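Long-range contacts in flavin reductase domain protein, FMN-binding (Shewanella baltica, PDB 3HMZ), which binds flavin mononucleotide and probably acts as an oxidoreductase that uses NAD or NADP as acceptor: residues 24-28 with 167-171; 30-36 with 79-85; 58-64 with 148-154. All blocks are in the same frame, centred on the assembly; numbering follows the deposited sequence.

Interaction 1 of 3, residues 24-28 with 167-171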
# COMPACT_ATOMS: atom_id res chain seq x y z
N ARG A 24 3.02 11.43 1.10
CA ARG A 24 3.78 10.82 2.20
C ARG A 24 2.90 10.24 3.31
O ARG A 24 3.30 9.35 4.05
CB ARG A 24 4.76 11.80 2.79
CG ARG A 24 5.83 12.19 1.79
CD ARG A 24 6.82 13.06 2.42
NE ARG A 24 7.82 13.53 1.46
CZ ARG A 24 8.80 14.36 1.79
NH1 ARG A 24 8.88 14.85 3.01
NH2 ARG A 24 9.67 14.74 0.86
N LEU A 25 1.66 10.74 3.40
CA LEU A 25 0.72 10.27 4.38
C LEU A 25 0.36 8.78 4.14
O LEU A 25 -0.11 8.10 5.06
CB LEU A 25 -0.56 11.13 4.37
CG LEU A 25 -0.31 12.60 4.74
CD1 LEU A 25 -1.57 13.47 4.49
CD2 LEU A 25 0.18 12.77 6.19
N LEU A 26 0.50 8.31 2.89
CA LEU A 26 0.15 6.95 2.54
C LEU A 26 1.33 6.10 2.10
O LEU A 26 1.14 4.96 1.72
CB LEU A 26 -0.89 6.96 1.41
CG LEU A 26 -2.19 7.69 1.69
CD1 LEU A 26 -3.11 7.65 0.49
CD2 LEU A 26 -2.89 7.14 2.95
N ASN A 27 2.54 6.68 2.07
CA ASN A 27 3.68 6.02 1.42
C ASN A 27 4.09 4.70 2.06
O ASN A 27 4.51 3.78 1.35
CB ASN A 27 4.85 6.98 1.29
CG ASN A 27 5.40 7.05 -0.11
OD1 ASN A 27 4.68 6.86 -1.07
ND2 ASN A 27 6.66 7.42 -0.22
N HIS A 28 3.91 4.61 3.38
CA HIS A 28 4.21 3.43 4.14
C HIS A 28 3.12 2.33 4.05
O HIS A 28 3.23 1.29 4.70
CB HIS A 28 4.53 3.78 5.58
CG HIS A 28 3.41 4.41 6.32
ND1 HIS A 28 2.80 5.58 5.90
CD2 HIS A 28 2.84 4.08 7.49
CE1 HIS A 28 1.85 5.90 6.77
NE2 HIS A 28 1.85 5.00 7.74
N GLY A 167 6.16 17.55 6.73
CA GLY A 167 6.35 16.54 5.70
C GLY A 167 6.85 15.18 6.09
O GLY A 167 7.19 14.41 5.20
N HIS A 168 6.95 14.88 7.38
CA HIS A 168 7.43 13.57 7.83
C HIS A 168 6.63 13.01 8.99
O HIS A 168 6.12 13.73 9.83
CB HIS A 168 8.89 13.66 8.28
CG HIS A 168 9.82 14.12 7.20
ND1 HIS A 168 10.43 13.25 6.33
CD2 HIS A 168 10.15 15.36 6.78
CE1 HIS A 168 11.14 13.94 5.45
NE2 HIS A 168 10.99 15.23 5.70
N TRP A 169 6.54 11.69 8.99
CA TRP A 169 5.98 10.96 10.09
C TRP A 169 6.97 10.97 11.24
O TRP A 169 8.20 11.01 11.00
CB TRP A 169 5.66 9.51 9.71
CG TRP A 169 4.49 9.37 8.81
CD1 TRP A 169 4.51 9.20 7.49
CD2 TRP A 169 3.10 9.42 9.20
NE1 TRP A 169 3.23 9.07 6.99
CE2 TRP A 169 2.34 9.25 8.02
CE3 TRP A 169 2.44 9.62 10.41
CZ2 TRP A 169 0.95 9.21 8.02
CZ3 TRP A 169 1.04 9.61 10.40
CH2 TRP A 169 0.32 9.38 9.22
N HIS A 170 6.44 10.89 12.45
CA HIS A 170 7.24 10.88 13.68
C HIS A 170 6.71 9.81 14.62
O HIS A 170 6.52 10.05 15.78
CB HIS A 170 7.24 12.27 14.30
CG HIS A 170 8.00 13.27 13.49
ND1 HIS A 170 9.37 13.31 13.49
CD2 HIS A 170 7.59 14.23 12.64
CE1 HIS A 170 9.77 14.27 12.67
NE2 HIS A 170 8.71 14.82 12.12
N PHE A 171 6.48 8.60 14.08
CA PHE A 171 5.93 7.52 14.92
C PHE A 171 6.82 7.18 16.13
O PHE A 171 6.30 6.81 17.21
CB PHE A 171 5.69 6.25 14.09
CG PHE A 171 4.66 6.40 13.06
CD1 PHE A 171 3.32 6.58 13.42
CD2 PHE A 171 4.96 6.25 11.70
CE1 PHE A 171 2.34 6.66 12.43
CE2 PHE A 171 3.99 6.33 10.75
CZ PHE A 171 2.68 6.53 11.11

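Interaction 2 of 3, residues 30-36 with 79-85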
# COMPACT_ATOMS: atom_id res chain seq x y z
N PRO A 30 -0.38 2.26 4.85
CA PRO A 30 -1.33 1.93 5.90
C PRO A 30 -2.69 1.50 5.35
O PRO A 30 -3.10 1.92 4.27
CB PRO A 30 -1.50 3.27 6.63
CG PRO A 30 -1.31 4.32 5.53
CD PRO A 30 -0.20 3.71 4.71
N THR A 31 -3.41 0.74 6.16
CA THR A 31 -4.82 0.49 5.95
C THR A 31 -5.51 1.81 6.33
O THR A 31 -5.10 2.47 7.28
CB THR A 31 -5.26 -0.69 6.79
OG1 THR A 31 -4.62 -1.86 6.26
CG2 THR A 31 -6.74 -0.85 6.77
N VAL A 32 -6.51 2.19 5.54
CA VAL A 32 -7.20 3.45 5.71
C VAL A 32 -8.66 3.27 6.00
O VAL A 32 -9.19 2.16 5.91
CB VAL A 32 -7.03 4.35 4.46
CG1 VAL A 32 -5.54 4.53 4.12
CG2 VAL A 32 -7.74 3.77 3.23
N LEU A 33 -9.29 4.38 6.39
CA LEU A 33 -10.76 4.45 6.43
C LEU A 33 -11.18 5.32 5.24
O LEU A 33 -10.60 6.37 4.99
CB LEU A 33 -11.30 5.02 7.73
CG LEU A 33 -10.73 4.42 9.00
CD1 LEU A 33 -11.33 5.17 10.19
CD2 LEU A 33 -10.93 2.92 9.10
N VAL A 34 -12.19 4.86 4.52
CA VAL A 34 -12.80 5.59 3.39
C VAL A 34 -14.13 6.12 3.90
O VAL A 34 -14.97 5.36 4.39
CB VAL A 34 -13.05 4.68 2.16
CG1 VAL A 34 -13.57 5.52 0.95
CG2 VAL A 34 -11.76 3.86 1.82
N SER A 35 -14.31 7.43 3.84
CA SER A 35 -15.61 8.02 4.20
C SER A 35 -16.20 8.82 3.06
O SER A 35 -15.48 9.40 2.23
CB SER A 35 -15.47 8.86 5.45
OG SER A 35 -14.57 9.93 5.24
N ALA A 36 -17.53 8.90 3.06
CA ALA A 36 -18.25 9.57 1.99
C ALA A 36 -19.64 9.95 2.47
O ALA A 36 -20.13 9.40 3.46
CB ALA A 36 -18.31 8.67 0.70
N MSE A 79 -16.92 12.35 -4.45
CA MSE A 79 -16.03 12.87 -3.41
C MSE A 79 -15.93 11.88 -2.26
O MSE A 79 -16.88 11.18 -1.96
CB MSE A 79 -16.60 14.18 -2.83
CG MSE A 79 -16.75 15.35 -3.78
SE MSE A 79 -15.06 16.13 -4.29
CE MSE A 79 -14.21 16.52 -2.60
N PHE A 80 -14.78 11.86 -1.60
CA PHE A 80 -14.60 11.03 -0.42
C PHE A 80 -13.37 11.51 0.35
O PHE A 80 -12.61 12.36 -0.13
CB PHE A 80 -14.51 9.53 -0.78
CG PHE A 80 -13.42 9.18 -1.76
CD1 PHE A 80 -13.65 9.26 -3.15
CD2 PHE A 80 -12.20 8.67 -1.32
CE1 PHE A 80 -12.68 8.91 -4.05
CE2 PHE A 80 -11.22 8.29 -2.24
CZ PHE A 80 -11.47 8.41 -3.61
N VAL A 81 -13.22 10.95 1.55
CA VAL A 81 -12.05 11.22 2.37
C VAL A 81 -11.36 9.86 2.61
O VAL A 81 -12.00 8.82 2.85
CB VAL A 81 -12.37 11.89 3.73
CG1 VAL A 81 -11.09 12.06 4.60
CG2 VAL A 81 -13.09 13.24 3.52
N ILE A 82 -10.04 9.91 2.50
CA ILE A 82 -9.14 8.80 2.90
C ILE A 82 -8.44 9.29 4.15
O ILE A 82 -7.89 10.39 4.19
CB ILE A 82 -8.10 8.47 1.82
CG1 ILE A 82 -8.80 7.92 0.56
CG2 ILE A 82 -7.04 7.49 2.32
CD1 ILE A 82 -9.57 6.62 0.78
N GLN A 83 -8.50 8.49 5.20
CA GLN A 83 -7.87 8.86 6.46
C GLN A 83 -7.17 7.68 7.08
O GLN A 83 -7.54 6.54 6.87
CB GLN A 83 -8.89 9.51 7.43
CG GLN A 83 -10.17 8.72 7.67
CD GLN A 83 -11.38 9.40 7.12
OE1 GLN A 83 -11.77 10.45 7.66
NE2 GLN A 83 -11.99 8.81 6.08
N VAL A 84 -6.12 7.98 7.83
CA VAL A 84 -5.22 6.99 8.40
C VAL A 84 -5.58 6.74 9.85
O VAL A 84 -5.33 7.61 10.70
CB VAL A 84 -3.75 7.47 8.27
CG1 VAL A 84 -2.81 6.42 8.81
CG2 VAL A 84 -3.37 7.77 6.78
N PRO A 85 -6.15 5.57 10.16
CA PRO A 85 -6.49 5.27 11.54
C PRO A 85 -5.23 4.93 12.36
O PRO A 85 -4.15 4.68 11.82
CB PRO A 85 -7.45 4.08 11.41
CG PRO A 85 -6.97 3.39 10.22
CD PRO A 85 -6.61 4.51 9.27
O HOH W 1 -3.53 3.07 9.62

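Interaction 3 of 3, residues 58-64 with 148-154. With FMN (flavin mononucleotide), chain B; EDO (1,2-ethanediol), chain I.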
# COMPACT_ATOMS: atom_id res chain seq x y z
N PRO A 58 -1.23 15.60 -6.09
CA PRO A 58 -1.41 14.25 -5.58
C PRO A 58 -2.64 13.51 -6.11
O PRO A 58 -3.70 14.10 -6.33
CB PRO A 58 -1.50 14.44 -4.08
CG PRO A 58 -1.94 15.86 -3.93
CD PRO A 58 -1.27 16.60 -5.02
N LYS A 59 -2.48 12.20 -6.30
CA LYS A 59 -3.57 11.31 -6.68
C LYS A 59 -3.38 10.00 -5.91
O LYS A 59 -2.27 9.67 -5.45
CB LYS A 59 -3.60 11.01 -8.18
CG LYS A 59 -3.72 12.23 -9.10
CD LYS A 59 -3.80 11.78 -10.55
CE LYS A 59 -3.63 12.88 -11.66
NZ LYS A 59 -3.76 14.25 -11.25
N LEU A 60 -4.47 9.27 -5.83
CA LEU A 60 -4.48 7.95 -5.21
C LEU A 60 -5.47 7.02 -5.87
O LEU A 60 -6.34 7.47 -6.66
CB LEU A 60 -4.66 8.07 -3.68
CG LEU A 60 -5.97 8.71 -3.18
CD1 LEU A 60 -7.23 7.83 -3.38
CD2 LEU A 60 -5.80 9.02 -1.69
N THR A 61 -5.26 5.73 -5.63
CA THR A 61 -6.16 4.70 -6.05
C THR A 61 -6.80 4.08 -4.82
O THR A 61 -6.17 4.02 -3.75
CB THR A 61 -5.48 3.57 -6.87
OG1 THR A 61 -4.40 3.01 -6.12
CG2 THR A 61 -5.00 4.11 -8.24
N VAL A 62 -8.02 3.56 -4.98
CA VAL A 62 -8.65 2.71 -3.96
C VAL A 62 -9.53 1.68 -4.66
O VAL A 62 -10.15 1.98 -5.69
CB VAL A 62 -9.39 3.53 -2.88
CG1 VAL A 62 -10.60 4.36 -3.46
CG2 VAL A 62 -9.76 2.62 -1.73
N VAL A 63 -9.52 0.47 -4.15
CA VAL A 63 -10.33 -0.63 -4.65
C VAL A 63 -11.56 -0.71 -3.78
O VAL A 63 -11.46 -0.87 -2.55
CB VAL A 63 -9.55 -1.94 -4.66
CG1 VAL A 63 -10.40 -3.01 -5.31
CG2 VAL A 63 -8.21 -1.77 -5.40
N LEU A 64 -12.74 -0.60 -4.40
CA LEU A 64 -14.02 -0.60 -3.68
C LEU A 64 -14.92 -1.69 -4.24
O LEU A 64 -15.35 -1.62 -5.38
CB LEU A 64 -14.70 0.74 -3.79
CG LEU A 64 -13.89 1.97 -3.35
CD1 LEU A 64 -14.62 3.28 -3.77
CD2 LEU A 64 -13.59 1.93 -1.87
N ASP A 148 -13.02 -2.68 -10.18
CA ASP A 148 -13.41 -2.05 -8.88
C ASP A 148 -12.37 -1.01 -8.44
O ASP A 148 -12.23 -0.73 -7.27
CB ASP A 148 -13.64 -3.14 -7.81
CG ASP A 148 -14.73 -4.09 -8.20
OD1 ASP A 148 -15.67 -3.63 -8.91
OD2 ASP A 148 -14.64 -5.29 -7.84
N LEU A 149 -11.69 -0.40 -9.40
CA LEU A 149 -10.53 0.48 -9.15
C LEU A 149 -10.92 1.91 -9.40
O LEU A 149 -11.29 2.28 -10.53
CB LEU A 149 -9.41 0.05 -10.07
CG LEU A 149 -8.07 0.79 -10.04
CD1 LEU A 149 -7.47 0.71 -8.61
CD2 LEU A 149 -7.14 0.26 -11.10
N PHE A 150 -10.76 2.73 -8.37
CA PHE A 150 -11.14 4.12 -8.37
C PHE A 150 -9.91 4.99 -8.24
O PHE A 150 -9.02 4.66 -7.47
CB PHE A 150 -12.12 4.38 -7.22
CG PHE A 150 -13.46 3.72 -7.42
CD1 PHE A 150 -13.63 2.38 -7.26
CD2 PHE A 150 -14.56 4.50 -7.78
CE1 PHE A 150 -14.85 1.77 -7.50
CE2 PHE A 150 -15.81 3.90 -7.98
CZ PHE A 150 -15.95 2.54 -7.86
N ILE A 151 -9.84 6.05 -9.02
CA ILE A 151 -8.76 7.04 -9.05
C ILE A 151 -9.30 8.36 -8.59
O ILE A 151 -10.38 8.79 -9.05
CB ILE A 151 -8.15 7.15 -10.48
CG1 ILE A 151 -7.40 5.86 -10.82
CG2 ILE A 151 -7.21 8.37 -10.58
CD1 ILE A 151 -6.99 5.76 -12.27
N ALA A 152 -8.55 9.04 -7.73
CA ALA A 152 -8.95 10.36 -7.29
C ALA A 152 -7.81 11.35 -7.19
O ALA A 152 -6.68 10.95 -6.92
CB ALA A 152 -9.67 10.30 -5.90
N GLU A 153 -8.15 12.63 -7.38
CA GLU A 153 -7.20 13.69 -7.10
C GLU A 153 -7.36 14.06 -5.62
O GLU A 153 -8.47 14.15 -5.09
CB GLU A 153 -7.43 14.90 -8.00
CG GLU A 153 -6.75 16.19 -7.58
CD GLU A 153 -6.54 17.14 -8.77
OE1 GLU A 153 -7.23 16.98 -9.82
OE2 GLU A 153 -5.63 17.99 -8.66
N VAL A 154 -6.23 14.26 -4.95
CA VAL A 154 -6.24 14.70 -3.54
C VAL A 154 -6.24 16.23 -3.62
O VAL A 154 -5.32 16.85 -4.22
CB VAL A 154 -5.02 14.18 -2.78
CG1 VAL A 154 -4.95 14.83 -1.41
CG2 VAL A 154 -5.09 12.64 -2.70
N1 FMN B . -13.35 -3.54 1.03
C2 FMN B . -12.98 -3.01 -0.18
O2 FMN B . -13.83 -2.87 -1.06
N3 FMN B . -11.67 -2.61 -0.37
C4 FMN B . -10.70 -2.75 0.57
O4 FMN B . -9.53 -2.39 0.30
C4A FMN B . -11.09 -3.32 1.80
N5 FMN B . -10.17 -3.49 2.82
C5A FMN B . -10.55 -3.85 4.10
C6 FMN B . -9.64 -3.84 5.17
C7 FMN B . -10.01 -4.23 6.45
C7M FMN B . -9.03 -4.19 7.58
C8 FMN B . -11.33 -4.65 6.67
C8M FMN B . -11.78 -5.09 8.05
C9 FMN B . -12.22 -4.64 5.61
C9A FMN B . -11.88 -4.26 4.32
N10 FMN B . -12.78 -4.24 3.25
C10 FMN B . -12.41 -3.71 2.03
C1' FMN B . -14.24 -4.55 3.44
C2' FMN B . -15.14 -3.33 3.66
O2' FMN B . -14.57 -2.40 4.60
C3' FMN B . -16.47 -3.89 4.17
O3' FMN B . -17.07 -4.66 3.14
C4' FMN B . -17.41 -2.82 4.77
O4' FMN B . -18.34 -3.52 5.60
C5' FMN B . -18.15 -1.99 3.75
O5' FMN B . -19.02 -1.11 4.46
P FMN B . -20.19 -0.34 3.69
O1P FMN B . -20.98 0.30 4.82
O2P FMN B . -19.60 0.65 2.73
O3P FMN B . -21.00 -1.35 2.93
C1 EDO I . -12.37 -6.02 -3.88
O1 EDO I . -13.30 -6.79 -3.10
C2 EDO I . -13.00 -5.70 -5.23
O2 EDO I . -12.71 -6.67 -6.24

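Interaction 1 of 3, residues 24-28 with 167-171
An aromatic cluster of H28, W169 and F171 joins the loop ahead of strand 32-38 to the short two-stranded antiparallel sheet, 164-165 with 168-169, beyond the main sheet of this flavin reductase-like domain. Two hydrogen bonds, both involving R24, tie the segments together. The backbone carbonyl R24 O accepts from the indole W169 NE1 at 3.0 Å, while the extended side chain of R24 reaches back so that NH1 donates to G167 O at 2.8 Å, nearly straight and close to the guanidinium plane. R24 NH1 also lies over one face of the H168 ring, 3.4 Å from H168 NE2. G167 has a positive phi of 78°, and a CB there would come within 3.2 Å of R24 NH1.

The rings meet obliquely. H28 approaches the five-membered ring of W169 with centroids 4.6 Å apart and planes at 62°, and F171 with centroids 5.5 Å apart and planes at 53°. H28 NE2 is held by a hydrogen bond to S180 OG, and F164 packs edge-to-face on W169. This region also belongs to the dimer: H28 O accepts from H182 ND1 of the second subunit, N27 OD1 from W49 NE1 of that subunit, and Y190 of that subunit stacks edge-to-face on F171.

L25 adds the apolar share, although its CA-to-CB bond points away from the opposite segment: CD2 lies 4.1 Å from W169 CZ2. The carbonyl L25 O faces the indole edge, 3.3 Å from W169 CZ2, and finds no hydrogen-bond partner.

Interaction 2 of 3, residues 30-36 with 79-85
Six hydrogen bonds join strands 32-36 and 79-84, four of them between main chains. L33 and Q83 form one hydrogen-bonded pair, with L33 N to Q83 O at 2.8 Å and Q83 N to L33 O at 3.0 Å; S35 and V81 form the next, with S35 N to V81 O at 2.9 Å and V81 N to S35 O at 2.8 Å. The side chain of Q83 folds back over the sheet to supply the other two, its NE2 donating to L33 O at 3.0 Å and to S35 OG at 2.9 Å. Outside the pair, Q83 OE1 accepts from V126 N and S35 OG bonds to P124 O. Near P85 a water lies 2.9 Å from T31 O and 2.8 Å from P85 O, within hydrogen-bonding distance of both.

V34 and I82, the non-hydrogen-bonded pair between these two, point to the other face, where V34 CG2 meets I82 CD1 at 3.7 Å and V32 CG1 meets I82 CG2 at 3.8 Å. F80 CD2 lies 4.1 Å from V34 CG1, and I74 of helix 69-77 packs on both residues. On the Q83 face, L33 CG touches P85 CB at 4.1 Å beneath helix 90-96. These antiparallel strands, 157° apart in direction, belong to the curled beta-sheet of the flavin reductase-like FMN-binding fold, with T31 and V34 close to its FMN-binding residues.

Interaction 3 of 3, residues 58-64 with 148-154
The flavin is bound by backbone at the end of this strand pair: N3 of FMN donates to V63 O at 2.8 Å, while L64 CA lies 3.5 Å from FMN O2; D65 and T70 share the binding. Strands 58-63 and 149-154 run antiparallel in the main sheet of the flavin reductase-like domain, their directions 150° apart, so an edge of the pocket is built directly on sheet backbone.

Six main-chain hydrogen bonds hold the pair. L60 with A152 and V62 with F150 each exchange two, from F150 N to V62 O at 2.8 Å to L60 N to A152 O at 3.0 Å; V154 N to P58 O and L64 N to D148 O extend the pattern at the ends. CA-H...O contacts alternate with them, among them T61 CA to F150 O at 3.2 Å.

One face carries L60, V62, F150 and A152. There L60 CD2 packs on V154 CG2 at 3.8 Å, and L64 CD1 sits over the F150 ring, 3.9 Å from its centroid, in a CH-pi contact. The other carries T61, V63, L149 and I151; V63 CG2 touches L149 CD1 at 4.1 Å, and all four residues meet the second subunit, where L149 packs on its own counterpart.

D148 turns out of helix 141-147 with positive phi. Its OD1 forms salt bridges with R71 and K66, and D148 OD2 takes a 2.9 Å hydrogen bond from O2 of an ethanediol, probably from the crystallisation liquor.

How the interactions relate
Interactions 2 and 3 belong to the same antiparallel sheet and pack against each other through its side chains, F80 CZ lying 3.5 Å from A152 CB and I82 CG1 3.9 Å from L60 CD2; their segments alternate along the chain. Both rely on regular backbone pairing and approach the flavin, T31 of interaction 2 beside it and V63 of interaction 3 hydrogen-bonded to it, but interaction 2 is the more central and interaction 3 also reaches the second subunit. Interaction 1, largely buried yet farther out, joins a loop to a separate small sheet through side-chain hydrogen bonds and oblique rings. It too borders the second subunit. L26 connects it to both others, with CD2 3.9 Å from V32 CG1 and CD1 3.7 Å from L60 CD2.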